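Local coordinates for protein putative sortase (PDB 2W1J) that probably acts as a class C sortase, a transpeptidase that cleaves pilin sorting signals and links the subunits covalently into the pilus fibre of Streptococcus pneumoniae, at residues V69-I74 / V172-C177; V76-Y81 / I112-G117; F136-I141 / M145-D150. All blocks are in the same frame, centred on the assembly; numbering follows the deposited sequence.

Contact 1: V69-I74 / V172-C177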
ATOM      1  N   VAL A  69      -2.635   1.744   6.247  1.00  5.22           N
ATOM      2  CA  VAL A  69      -3.668   2.218   5.343  1.00  5.63           C
ATOM      3  C   VAL A  69      -5.003   2.195   6.067  1.00  5.31           C
ATOM      4  O   VAL A  69      -5.441   1.149   6.572  1.00  5.89           O
ATOM      5  CB  VAL A  69      -3.720   1.378   4.034  1.00  6.34           C
ATOM      6  CG1 VAL A  69      -3.911  -0.109   4.312  1.00  8.96           C
ATOM      7  CG2 VAL A  69      -4.765   1.930   3.076  1.00  8.78           C
ATOM      8  N   GLU A  70      -5.635   3.359   6.127  1.00  4.82           N
ATOM      9  CA  GLU A  70      -6.857   3.569   6.888  1.00  5.07           C
ATOM     10  C   GLU A  70      -7.995   3.867   5.912  1.00  4.39           C
ATOM     11  O   GLU A  70      -7.892   4.795   5.095  1.00  4.55           O
ATOM     12  CB  GLU A  70      -6.649   4.751   7.842  1.00  5.11           C
ATOM     13  CG  GLU A  70      -7.845   5.027   8.739  1.00  6.86           C
ATOM     14  CD  GLU A  70      -7.744   6.346   9.484  1.00  9.15           C
ATOM     15  OE1 GLU A  70      -6.784   7.114   9.248  1.00  8.11           O
ATOM     16  OE2 GLU A  70      -8.648   6.612  10.303  1.00 12.28           O
ATOM     17  N   ILE A  71      -9.070   3.089   5.993  1.00  4.55           N
ATOM     18  CA  ILE A  71     -10.204   3.289   5.100  1.00  4.39           C
ATOM     19  C   ILE A  71     -11.448   3.374   5.982  1.00  4.77           C
ATOM     20  O   ILE A  71     -12.117   2.371   6.256  1.00  4.22           O
ATOM     21  CB  ILE A  71     -10.354   2.150   4.073  1.00  4.17           C
ATOM     22  CG1 ILE A  71      -8.993   1.703   3.512  1.00  4.52           C
ATOM     23  CG2 ILE A  71     -11.330   2.570   2.973  1.00  4.60           C
ATOM     24  CD1 ILE A  71      -9.067   0.450   2.652  1.00  6.81           C
ATOM     25  N   PRO A  72     -11.734   4.575   6.495  1.00  5.19           N
ATOM     26  CA  PRO A  72     -12.753   4.705   7.538  1.00  5.70           C
ATOM     27  C   PRO A  72     -14.127   4.160   7.145  1.00  5.37           C
ATOM     28  O   PRO A  72     -14.818   3.576   7.980  1.00  5.36           O
ATOM     29  CB  PRO A  72     -12.800   6.219   7.775  1.00  6.44           C
ATOM     30  CG  PRO A  72     -11.417   6.672   7.476  1.00  7.16           C
ATOM     31  CD  PRO A  72     -10.981   5.827   6.307  1.00  6.30           C
ATOM     32  N   VAL A  73     -14.533   4.317   5.893  1.00  5.23           N
ATOM     33  CA  VAL A  73     -15.902   3.986   5.524  1.00  6.49           C
ATOM     34  C   VAL A  73     -16.170   2.477   5.627  1.00  6.15           C
ATOM     35  O   VAL A  73     -17.315   2.065   5.790  1.00  7.20           O
ATOM     36  CB  VAL A  73     -16.257   4.571   4.131  1.00  6.95           C
ATOM     37  CG1 VAL A  73     -15.485   3.871   3.021  1.00  8.66           C
ATOM     38  CG2 VAL A  73     -17.751   4.546   3.882  1.00  9.54           C
ATOM     39  N   ILE A  74     -15.124   1.651   5.541  1.00  5.31           N
ATOM     40  CA  ILE A  74     -15.266   0.206   5.750  1.00  5.67           C
ATOM     41  C   ILE A  74     -14.500  -0.281   6.984  1.00  5.22           C
ATOM     42  O   ILE A  74     -14.238  -1.476   7.140  1.00  5.47           O
ATOM     43  CB  ILE A  74     -14.845  -0.610   4.509  1.00  5.06           C
ATOM     44  CG1 ILE A  74     -13.436  -0.232   4.044  1.00  5.87           C
ATOM     45  CG2 ILE A  74     -15.867  -0.420   3.387  1.00  7.42           C
ATOM     46  CD1 ILE A  74     -12.886  -1.170   2.971  1.00  7.21           C
ATOM     47  N   VAL A 172      -2.530   6.057  -5.391  1.00  3.78           N
ATOM     48  CA  VAL A 172      -2.338   4.821  -4.640  1.00  4.07           C
ATOM     49  C   VAL A 172      -3.445   3.874  -5.089  1.00  3.93           C
ATOM     50  O   VAL A 172      -4.616   4.266  -5.149  1.00  4.94           O
ATOM     51  CB  VAL A 172      -2.408   5.043  -3.112  1.00  4.08           C
ATOM     52  CG1 VAL A 172      -2.481   3.711  -2.368  1.00  4.85           C
ATOM     53  CG2 VAL A 172      -1.200   5.848  -2.644  1.00  5.08           C
ATOM     54  N   THR A 173      -3.066   2.643  -5.419  1.00  3.71           N
ATOM     55  CA  THR A 173      -4.040   1.600  -5.728  1.00  4.17           C
ATOM     56  C   THR A 173      -4.025   0.545  -4.634  1.00  4.17           C
ATOM     57  O   THR A 173      -2.962   0.083  -4.199  1.00  4.81           O
ATOM     58  CB  THR A 173      -3.765   0.965  -7.105  1.00  4.76           C
ATOM     59  OG1 THR A 173      -3.966   1.961  -8.118  1.00  5.09           O
ATOM     60  CG2 THR A 173      -4.676  -0.242  -7.383  1.00  6.37           C
ATOM     61  N   LEU A 174      -5.226   0.190  -4.185  1.00  4.25           N
ATOM     62  CA  LEU A 174      -5.457  -0.905  -3.256  1.00  4.60           C
ATOM     63  C   LEU A 174      -5.854  -2.125  -4.081  1.00  4.39           C
ATOM     64  O   LEU A 174      -6.782  -2.065  -4.896  1.00  4.97           O
ATOM     65  CB  LEU A 174      -6.539  -0.513  -2.251  1.00  5.84           C
ATOM     66  CG  LEU A 174      -6.349   0.870  -1.613  1.00  4.65           C
ATOM     67  CD1 LEU A 174      -7.498   1.145  -0.659  1.00  6.15           C
ATOM     68  CD2 LEU A 174      -5.029   0.948  -0.880  1.00  7.18           C
ATOM     69  N   LEU A 175      -5.106  -3.210  -3.884  1.00  4.84           N
ATOM     70  CA  LEU A 175      -5.167  -4.393  -4.734  0.50  4.70           C
ATOM     71  C   LEU A 175      -5.594  -5.618  -3.929  1.00  4.50           C
ATOM     72  O   LEU A 175      -5.002  -5.907  -2.892  1.00  4.58           O
ATOM     73  CB  LEU A 175      -3.771  -4.634  -5.319  0.50  4.86           C
ATOM     74  CG  LEU A 175      -3.485  -5.931  -6.072  0.50  3.95           C
ATOM     75  CD1 LEU A 175      -4.356  -6.002  -7.313  0.50  5.43           C
ATOM     76  CD2 LEU A 175      -2.012  -6.045  -6.445  0.50  3.57           C
ATOM     77  N   THR A 176      -6.599  -6.344  -4.424  1.00  4.33           N
ATOM     78  CA  THR A 176      -6.983  -7.609  -3.796  1.00  4.84           C
ATOM     79  C   THR A 176      -7.482  -8.584  -4.854  1.00  4.76           C
ATOM     80  O   THR A 176      -7.520  -8.253  -6.038  1.00  5.22           O
ATOM     81  CB  THR A 176      -8.002  -7.378  -2.667  1.00  5.15           C
ATOM     82  OG1 THR A 176      -8.110  -8.557  -1.866  1.00  6.23           O
ATOM     83  CG2 THR A 176      -9.374  -6.993  -3.209  1.00  6.59           C
ATOM     84  N   CYS A 177      -7.862  -9.783  -4.429  0.50  4.64           N
ATOM     85  CA  CYS A 177      -8.412 -10.760  -5.363  0.50  4.71           C
ATOM     86  C   CYS A 177      -9.919 -10.612  -5.488  0.50  4.70           C
ATOM     87  O   CYS A 177     -10.588 -10.136  -4.569  0.50  5.75           O
ATOM     88  CB  CYS A 177      -8.063 -12.182  -4.924  0.50  5.27           C
ATOM     89  SG  CYS A 177      -6.303 -12.525  -5.019  0.50  4.13           S
TER
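Leu174 meets Val69 and Ile71 with its two methyls, one for each. CD1 meets Ile71 CD1 end to end at 3.7 Å, as the two side chains reach toward each other from facing strands. CD2 lies 4.1 Å from Val69 CG2, and here the side chains slide past one another in opposite senses. Val69 holds CG1 between its backbone N and carbonyl carbon (chi1 56°), which puts CG2 anti to the N and on the side where Leu174 arrives. No hydrogen bond crosses the gap. With 9.3 Å between Val69 CA and Leu174 CA, the strands are not sheet neighbours: they face each other across the interior of the closed sortase beta barrel, and the contact is part of its hydrophobic core. Around this first shell, Ile71 also packs on Val76, Phe136 and Leu130, and Val69 packs on Leu78. Each strand is set by its own sheet partners, Val69 pairing through its backbone with Leu78 and Glu70 with Tyr137, while Thr173 pairs with Ala110 and Ile112. The 3-10 segment after Ile71 closes with Ile74 N bonded to Ile71 O at 3.2 Å. On the second strand Thr173 to Cys177 read Thr-Leu-Leu-Thr-Cys, matching the sortase TLXTC signature, whose cysteine is the nucleophile in the family. Leu174 is its core-facing leucine; Thr173, Leu175 and Cys177 project from the other face of the strand, where Cys177 packs against Trp44 and Arg186.

Contact 2: V76-Y81 / I112-G117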
ATOM      1  N   VAL A  76     -11.455  -0.152   8.064  1.00  5.76           N
ATOM      2  CA  VAL A  76     -10.179  -0.823   7.847  1.00  6.49           C
ATOM      3  C   VAL A  76      -9.031   0.049   8.346  1.00  6.05           C
ATOM      4  O   VAL A  76      -9.012   1.259   8.111  1.00  6.26           O
ATOM      5  CB  VAL A  76      -9.977  -1.131   6.351  1.00  6.59           C
ATOM      6  CG1 VAL A  76      -8.538  -1.507   6.064  1.00  8.22           C
ATOM      7  CG2 VAL A  76     -10.924  -2.219   5.910  1.00  8.52           C
ATOM      8  N   ASP A  77      -8.095  -0.545   9.077  1.00  6.50           N
ATOM      9  CA  ASP A  77      -6.840   0.131   9.379  1.00  8.15           C
ATOM     10  C   ASP A  77      -5.807  -0.974   9.468  1.00  7.99           C
ATOM     11  O   ASP A  77      -5.786  -1.738  10.437  1.00  9.33           O
ATOM     12  CB  ASP A  77      -6.917   0.947  10.673  1.00  9.41           C
ATOM     13  CG  ASP A  77      -5.880   2.072  10.727  1.00 12.04           C
ATOM     14  OD1 ASP A  77      -5.034   2.186   9.806  1.00 12.90           O
ATOM     15  OD2 ASP A  77      -5.910   2.853  11.700  1.00 15.39           O
ATOM     16  N   LEU A  78      -4.986  -1.094   8.429  1.00  7.09           N
ATOM     17  CA  LEU A  78      -4.044  -2.212   8.334  1.00  7.07           C
ATOM     18  C   LEU A  78      -2.612  -1.721   8.311  1.00  6.30           C
ATOM     19  O   LEU A  78      -2.290  -0.781   7.587  1.00  6.55           O
ATOM     20  CB  LEU A  78      -4.278  -3.010   7.055  1.00  8.06           C
ATOM     21  CG  LEU A  78      -5.507  -3.903   6.977  1.00  9.74           C
ATOM     22  CD1 LEU A  78      -5.528  -4.551   5.601  1.00  9.61           C
ATOM     23  CD2 LEU A  78      -5.473  -4.960   8.075  1.00  9.66           C
ATOM     24  N   PRO A  79      -1.733  -2.380   9.073  1.00  5.98           N
ATOM     25  CA  PRO A  79      -0.318  -2.071   8.939  1.00  5.87           C
ATOM     26  C   PRO A  79       0.181  -2.509   7.568  1.00  5.70           C
ATOM     27  O   PRO A  79      -0.332  -3.490   6.999  1.00  6.50           O
ATOM     28  CB  PRO A  79       0.332  -2.919  10.029  1.00  6.59           C
ATOM     29  CG  PRO A  79      -0.602  -4.083  10.204  1.00  7.38           C
ATOM     30  CD  PRO A  79      -1.983  -3.552   9.934  1.00  5.66           C
ATOM     31  N   VAL A  80       1.151  -1.772   7.031  1.00  5.93           N
ATOM     32  CA  VAL A  80       1.721  -2.068   5.723  1.00  5.52           C
ATOM     33  C   VAL A  80       3.170  -2.495   5.901  1.00  5.75           C
ATOM     34  O   VAL A  80       3.958  -1.801   6.559  1.00  6.32           O
ATOM     35  CB  VAL A  80       1.667  -0.822   4.795  1.00  5.77           C
ATOM     36  CG1 VAL A  80       2.333  -1.122   3.469  1.00  6.69           C
ATOM     37  CG2 VAL A  80       0.231  -0.361   4.588  1.00  6.74           C
ATOM     38  N   TYR A  81       3.518  -3.639   5.320  1.00  5.62           N
ATOM     39  CA  TYR A  81       4.881  -4.167   5.375  1.00  5.87           C
ATOM     40  C   TYR A  81       5.480  -4.154   3.985  1.00  6.26           C
ATOM     41  O   TYR A  81       4.748  -4.122   2.997  1.00  7.60           O
ATOM     42  CB  TYR A  81       4.884  -5.606   5.900  1.00  6.66           C
ATOM     43  CG  TYR A  81       4.340  -5.718   7.298  1.00  7.09           C
ATOM     44  CD1 TYR A  81       2.992  -5.931   7.529  1.00  9.16           C
ATOM     45  CD2 TYR A  81       5.181  -5.584   8.395  1.00  9.83           C
ATOM     46  CE1 TYR A  81       2.495  -6.016   8.817  1.00 10.52           C
ATOM     47  CE2 TYR A  81       4.692  -5.665   9.682  1.00 11.98           C
ATOM     48  CZ  TYR A  81       3.349  -5.874   9.887  1.00 12.05           C
ATOM     49  OH  TYR A  81       2.874  -5.959  11.177  1.00 16.20           O
ATOM     50  N   ILE A 112      -0.744  -1.104  -2.727  1.00  4.03           N
ATOM     51  CA  ILE A 112      -0.846  -1.730  -1.413  1.00  4.69           C
ATOM     52  C   ILE A 112      -1.823  -2.901  -1.542  1.00  4.60           C
ATOM     53  O   ILE A 112      -2.930  -2.726  -2.049  1.00  4.22           O
ATOM     54  CB  ILE A 112      -1.330  -0.724  -0.339  1.00  5.22           C
ATOM     55  CG1 ILE A 112      -0.355   0.456  -0.220  1.00  6.94           C
ATOM     56  CG2 ILE A 112      -1.518  -1.432   1.014  1.00  6.23           C
ATOM     57  CD1 ILE A 112      -0.807   1.523   0.748  1.00 10.52           C
ATOM     58  N   THR A 113      -1.386  -4.079  -1.103  1.00  4.21           N
ATOM     59  CA  THR A 113      -2.036  -5.360  -1.383  0.50  4.50           C
ATOM     60  C   THR A 113      -2.536  -6.017  -0.099  1.00  4.06           C
ATOM     61  O   THR A 113      -1.831  -5.996   0.907  1.00  4.64           O
ATOM     62  CB  THR A 113      -0.975  -6.314  -1.953  0.50  4.69           C
ATOM     63  OG1 THR A 113      -0.231  -5.655  -2.986  0.50  6.09           O
ATOM     64  CG2 THR A 113      -1.599  -7.593  -2.480  0.50  5.31           C
ATOM     65  N   ALA A 114      -3.709  -6.642  -0.140  1.00  3.96           N
ATOM     66  CA  ALA A 114      -4.136  -7.463   0.992  1.00  4.34           C
ATOM     67  C   ALA A 114      -5.185  -8.472   0.548  1.00  5.35           C
ATOM     68  O   ALA A 114      -5.775  -8.335  -0.534  1.00  5.56           O
ATOM     69  CB  ALA A 114      -4.664  -6.595   2.147  1.00  4.08           C
ATOM     70  N   HIS A 115      -5.413  -9.484   1.378  1.00  7.74           N
ATOM     71  CA  HIS A 115      -6.312 -10.581   1.028  1.00  8.31           C
ATOM     72  C   HIS A 115      -7.779 -10.177   1.029  1.00  8.92           C
ATOM     73  O   HIS A 115      -8.190  -9.229   1.702  1.00  9.05           O
ATOM     74  CB  HIS A 115      -6.159 -11.727   2.027  1.00  9.09           C
ATOM     75  CG  HIS A 115      -4.903 -12.522   1.867  1.00 10.97           C
ATOM     76  ND1 HIS A 115      -4.466 -12.998   0.649  1.00 12.51           N
ATOM     77  CD2 HIS A 115      -4.017 -12.974   2.787  1.00 10.11           C
ATOM     78  CE1 HIS A 115      -3.354 -13.692   0.823  1.00 13.09           C
ATOM     79  NE2 HIS A 115      -3.064 -13.700   2.112  1.00 11.79           N
ATOM     80  N   THR A 116      -8.572 -10.953   0.292  1.00  9.57           N
ATOM     81  CA  THR A 116     -10.022 -10.979   0.442  1.00  9.24           C
ATOM     82  C   THR A 116     -10.427 -12.406   0.800  1.00  8.75           C
ATOM     83  O   THR A 116      -9.923 -13.366   0.216  1.00 10.54           O
ATOM     84  CB  THR A 116     -10.756 -10.553  -0.860  1.00  9.80           C
ATOM     85  OG1 THR A 116     -10.744  -9.118  -1.000  1.00 11.42           O
ATOM     86  CG2 THR A 116     -12.193 -11.016  -0.840  1.00  9.57           C
ATOM     87  N   GLY A 117     -11.314 -12.550   1.781  1.00  7.35           N
ATOM     88  CA  GLY A 117     -11.891 -13.859   2.073  1.00  7.46           C
ATOM     89  C   GLY A 117     -11.105 -14.740   3.028  1.00  7.81           C
ATOM     90  O   GLY A 117     -11.421 -15.918   3.168  1.00  8.52           O
TER
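Val80 and Ile112 meet through one methyl each, CG2 to CG2 at 4.1 Å, with the two side chains crossing at about a right angle. Val80 sets CG1 anti to the backbone N (chi1 177°), and CG2, beside the N, is the branch that faces Ile112. Two residues away along each segment, Leu78 extends CD1 to the lone methyl of Ala114, again 4.1 Å from CD1 to CB. These two spots, all carbon and without a hydrogen bond, make up the close part of the contact. Phe124 packs on both Leu78 and Ala114, and the backbone of Pro79 and Tyr81 pairs with Ala93 on strand 93-95, which lies between the two strands in the sheet order. The strands therefore touch by side chains across the concave side of a curved sheet, skipping over an intervening strand.

Toward Gly117 the backbones part: Val80 CA and Ile112 CA are 7.6 Å apart, whereas Leu78 CA and Ala114 CA are already at 9.0 Å. Beyond Ala114 the chain becomes a partly exposed loop held by other neighbours. Ala114 O and Thr116 OG1 both hydrogen-bond Thr176 OG1, and Gly117 N bonds Thr125 OG1. The His115 ring meets that of Trp44, while His115 ND1 and Thr116 N both hydrogen-bond O3 of a glycerol, probably left from crystallisation. His115, in the loop that follows strand 108-113 and beside Thr176 of the Thr-Leu-Leu-Thr-Cys segment, is consistent with the catalytic histidine of sortases, and Trp44 against its ring with the lid of class C pilin sortases.

Contact 3: F136-I141 / M145-D150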
ATOM      1  N   PHE A 136      -9.437   7.386   1.474  1.00  4.41           N
ATOM      2  CA  PHE A 136      -8.584   6.566   2.306  1.00  4.06           C
ATOM      3  C   PHE A 136      -7.322   7.335   2.641  1.00  4.23           C
ATOM      4  O   PHE A 136      -7.013   8.345   2.005  1.00  4.43           O
ATOM      5  CB  PHE A 136      -8.324   5.171   1.721  1.00  4.73           C
ATOM      6  CG  PHE A 136      -7.590   5.153   0.402  1.00  4.58           C
ATOM      7  CD1 PHE A 136      -6.203   5.099   0.366  1.00  5.15           C
ATOM      8  CD2 PHE A 136      -8.286   5.108  -0.792  1.00  5.37           C
ATOM      9  CE1 PHE A 136      -5.522   5.030  -0.852  1.00  4.36           C
ATOM     10  CE2 PHE A 136      -7.610   5.032  -2.017  1.00  5.37           C
ATOM     11  CZ  PHE A 136      -6.229   4.986  -2.042  1.00  5.11           C
ATOM     12  N   TYR A 137      -6.619   6.882   3.671  1.00  4.05           N
ATOM     13  CA  TYR A 137      -5.520   7.641   4.253  1.00  4.64           C
ATOM     14  C   TYR A 137      -4.321   6.730   4.388  1.00  4.88           C
ATOM     15  O   TYR A 137      -4.425   5.617   4.916  1.00  5.94           O
ATOM     16  CB  TYR A 137      -5.928   8.235   5.611  1.00  5.04           C
ATOM     17  CG  TYR A 137      -7.125   9.145   5.485  1.00  4.78           C
ATOM     18  CD1 TYR A 137      -6.971  10.502   5.224  1.00  4.76           C
ATOM     19  CD2 TYR A 137      -8.411   8.627   5.560  1.00  5.54           C
ATOM     20  CE1 TYR A 137      -8.068  11.320   5.051  1.00  5.88           C
ATOM     21  CE2 TYR A 137      -9.514   9.438   5.387  1.00  5.76           C
ATOM     22  CZ  TYR A 137      -9.330  10.785   5.140  1.00  6.21           C
ATOM     23  OH  TYR A 137     -10.408  11.615   4.964  1.00  7.82           O
ATOM     24  N   VAL A 138      -3.186   7.197   3.895  1.00  4.82           N
ATOM     25  CA  VAL A 138      -1.953   6.435   3.980  1.00  5.22           C
ATOM     26  C   VAL A 138      -1.064   7.138   4.997  1.00  4.95           C
ATOM     27  O   VAL A 138      -0.719   8.309   4.829  1.00  6.19           O
ATOM     28  CB  VAL A 138      -1.257   6.352   2.606  1.00  5.61           C
ATOM     29  CG1 VAL A 138       0.084   5.614   2.721  1.00  8.12           C
ATOM     30  CG2 VAL A 138      -2.174   5.670   1.588  1.00  7.99           C
ATOM     31  N   HIS A 139      -0.739   6.432   6.075  1.00  4.97           N
ATOM     32  CA  HIS A 139       0.082   6.959   7.159  1.00  5.33           C
ATOM     33  C   HIS A 139       1.508   6.499   6.968  1.00  5.36           C
ATOM     34  O   HIS A 139       1.750   5.303   6.784  1.00  5.91           O
ATOM     35  CB  HIS A 139      -0.398   6.405   8.504  1.00  5.28           C
ATOM     36  CG  HIS A 139      -1.802   6.783   8.870  1.00  5.17           C
ATOM     37  ND1 HIS A 139      -2.093   7.538   9.983  1.00  7.11           N
ATOM     38  CD2 HIS A 139      -2.992   6.487   8.292  1.00  6.38           C
ATOM     39  CE1 HIS A 139      -3.403   7.700  10.074  1.00  7.63           C
ATOM     40  NE2 HIS A 139      -3.973   7.072   9.060  1.00  6.69           N
ATOM     41  N   ASN A 140       2.450   7.432   7.032  1.00  4.59           N
ATOM     42  CA  ASN A 140       3.863   7.072   7.027  1.00  4.53           C
ATOM     43  C   ASN A 140       4.575   7.783   8.174  1.00  4.33           C
ATOM     44  O   ASN A 140       3.919   8.457   8.970  1.00  4.55           O
ATOM     45  CB  ASN A 140       4.509   7.293   5.648  1.00  4.75           C
ATOM     46  CG  ASN A 140       4.525   8.749   5.234  1.00  4.77           C
ATOM     47  OD1 ASN A 140       4.711   9.642   6.061  1.00  4.62           O
ATOM     48  ND2 ASN A 140       4.354   8.995   3.944  1.00  5.20           N
ATOM     49  N   ILE A 141       5.890   7.629   8.281  1.00  4.29           N
ATOM     50  CA  ILE A 141       6.604   8.216   9.408  1.00  4.50           C
ATOM     51  C   ILE A 141       6.512   9.740   9.464  1.00  4.47           C
ATOM     52  O   ILE A 141       6.688  10.332  10.530  1.00  6.06           O
ATOM     53  CB  ILE A 141       8.090   7.802   9.454  1.00  4.47           C
ATOM     54  CG1 ILE A 141       8.767   8.057   8.101  1.00  5.64           C
ATOM     55  CG2 ILE A 141       8.207   6.343   9.865  1.00  5.46           C
ATOM     56  CD1 ILE A 141      10.288   7.920   8.130  1.00  7.89           C
ATOM     57  N   MET A 145      -1.451  11.020   4.470  1.00  4.52           N
ATOM     58  CA  MET A 145      -1.804  11.467   3.121  1.00  4.35           C
ATOM     59  C   MET A 145      -3.207  11.002   2.774  1.00  3.97           C
ATOM     60  O   MET A 145      -3.532   9.825   2.951  1.00  5.70           O
ATOM     61  CB  MET A 145      -0.826  10.887   2.103  1.00  4.20           C
ATOM     62  CG  MET A 145       0.629  11.237   2.401  1.00  5.08           C
ATOM     63  SD  MET A 145       1.751  10.656   1.113  1.00  6.52           S
ATOM     64  CE  MET A 145       1.497   8.884   1.188  1.00  7.12           C
ATOM     65  N   ALA A 146      -4.022  11.900   2.230  1.00  3.65           N
ATOM     66  CA  ALA A 146      -5.380  11.573   1.835  1.00  3.47           C
ATOM     67  C   ALA A 146      -5.477  11.285   0.346  1.00  3.24           C
ATOM     68  O   ALA A 146      -4.894  11.997  -0.481  1.00  3.21           O
ATOM     69  CB  ALA A 146      -6.326  12.710   2.209  1.00  4.04           C
ATOM     70  N   TYR A 147      -6.272  10.263   0.028  1.00  3.52           N
ATOM     71  CA  TYR A 147      -6.563   9.864  -1.344  1.00  3.97           C
ATOM     72  C   TYR A 147      -8.069   9.735  -1.541  1.00  4.04           C
ATOM     73  O   TYR A 147      -8.793   9.389  -0.597  1.00  4.80           O
ATOM     74  CB  TYR A 147      -5.855   8.536  -1.679  1.00  4.31           C
ATOM     75  CG  TYR A 147      -4.363   8.722  -1.824  1.00  3.47           C
ATOM     76  CD1 TYR A 147      -3.524   8.757  -0.711  1.00  4.35           C
ATOM     77  CD2 TYR A 147      -3.802   8.942  -3.083  1.00  3.29           C
ATOM     78  CE1 TYR A 147      -2.156   8.993  -0.860  1.00  3.37           C
ATOM     79  CE2 TYR A 147      -2.442   9.196  -3.238  1.00  3.12           C
ATOM     80  CZ  TYR A 147      -1.624   9.209  -2.124  1.00  2.58           C
ATOM     81  OH  TYR A 147      -0.271   9.461  -2.255  1.00  3.37           O
ATOM     82  N   GLN A 148      -8.527   9.983  -2.762  1.00  3.91           N
ATOM     83  CA  GLN A 148      -9.945   9.883  -3.089  1.00  3.74           C
ATOM     84  C   GLN A 148     -10.114   8.920  -4.260  1.00  3.28           C
ATOM     85  O   GLN A 148      -9.488   9.089  -5.307  1.00  3.75           O
ATOM     86  CB  GLN A 148     -10.491  11.261  -3.430  1.00  4.09           C
ATOM     87  CG  GLN A 148     -11.958  11.275  -3.816  1.00  5.43           C
ATOM     88  CD  GLN A 148     -12.409  12.682  -4.151  1.00  9.03           C
ATOM     89  OE1 GLN A 148     -12.074  13.634  -3.452  1.00 10.49           O
ATOM     90  NE2 GLN A 148     -13.142  12.828  -5.249  1.00 10.90           N
ATOM     91  N   VAL A 149     -10.942   7.899  -4.067  1.00  3.65           N
ATOM     92  CA  VAL A 149     -11.131   6.880  -5.098  1.00  3.21           C
ATOM     93  C   VAL A 149     -11.677   7.518  -6.366  1.00  3.38           C
ATOM     94  O   VAL A 149     -12.690   8.231  -6.339  1.00  3.56           O
ATOM     95  CB  VAL A 149     -12.087   5.781  -4.610  1.00  3.02           C
ATOM     96  CG1 VAL A 149     -12.337   4.768  -5.730  1.00  4.27           C
ATOM     97  CG2 VAL A 149     -11.524   5.128  -3.358  1.00  5.11           C
ATOM     98  N   ASP A 150     -11.023   7.244  -7.492  1.00  4.24           N
ATOM     99  CA  ASP A 150     -11.502   7.718  -8.795  1.00  4.52           C
ATOM    100  C   ASP A 150     -11.718   6.637  -9.847  1.00  4.15           C
ATOM    101  O   ASP A 150     -12.281   6.915 -10.898  1.00  4.42           O
ATOM    102  CB  ASP A 150     -10.603   8.835  -9.358  1.00  4.76           C
ATOM    103  CG  ASP A 150      -9.329   8.303 -10.021  1.00  6.17           C
ATOM    104  OD1 ASP A 150      -8.852   7.238  -9.652  1.00  7.00           O
ATOM    105  OD2 ASP A 150      -8.788   8.963 -10.947  1.00 13.23           O
TER
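Phe136 turns CG into the space between its own N and carbonyl carbon (chi1 63°), which swings the ring across to the partner strand and under Tyr147. Tyr147 CB, placed by the backbone of the hydrogen-bonded pair, comes down on the phenyl face, while chi1 -72° only directs the ring onward, beside the phenyl. Both belong to the antiparallel beta hairpin of strands 135-139 and 144-155 in the sortase barrel. The result is a CH-pi contact, Tyr147 CB sitting over one face of the Phe136 ring, offset toward the rim and 3.6 Å from CZ. The two rings are near parallel, planes 14° apart, yet slid so far that they barely overlap, with centroids 5.7 Å apart. At the phenyl edge Val149 CG2 comes within 4.1 Å of Phe136 CD2.

Farther along this inward face, Met145 brings CE 3.9 Å from Val138 CG1 and close to Asn140 ND2. Asn140 is held by bonds of OD1 to the N atoms of Lys142 and Glu143 in the turn, and of ND2 to Pro102 O. Val172 packs on both Phe136 and Tyr147, and Tyr147 OH hydrogen-bonds Asp170. Tyr137 and Ala146 form the non-hydrogen-bonded pair on the other face, with Ala146 CB 3.6 Å from Tyr137 CE1.

Two hydrogen-bonded pairs flank it, each closed by two backbone bonds: Phe136 with Tyr147 (Tyr147 N to Phe136 O, 2.9 Å) and Val138 with Met145 (Val138 N to Met145 O, 2.8 Å). Met145 O also receives a CA-H...O contact from Tyr137 CA at 3.2 Å.

Following the chain, 69-74 leads through a tight turn straight into 76-81, so contacts 1 and 2 begin on adjacent strands, bonded Ile71 N to Val76 O. Contact 2 closes first, a loop of 30 residues carrying helix 86-91 and strand 93-95. Contact 3 follows in series as a hairpin, with three residues between its segments. Only at 172-177 does contact 1 close, across 97 residues, with contacts 2 and 3 both nested inside its loop. Thr176 OG1 bonded to Ala114 O joins contact 1 to contact 2; Glu70, through O to Tyr137 N and OE1 to His139 NE2, joins it to contact 3. Contact 1 spans the interior, contact 2 bridges over strand 93-95, contact 3 pairs neighbouring strands.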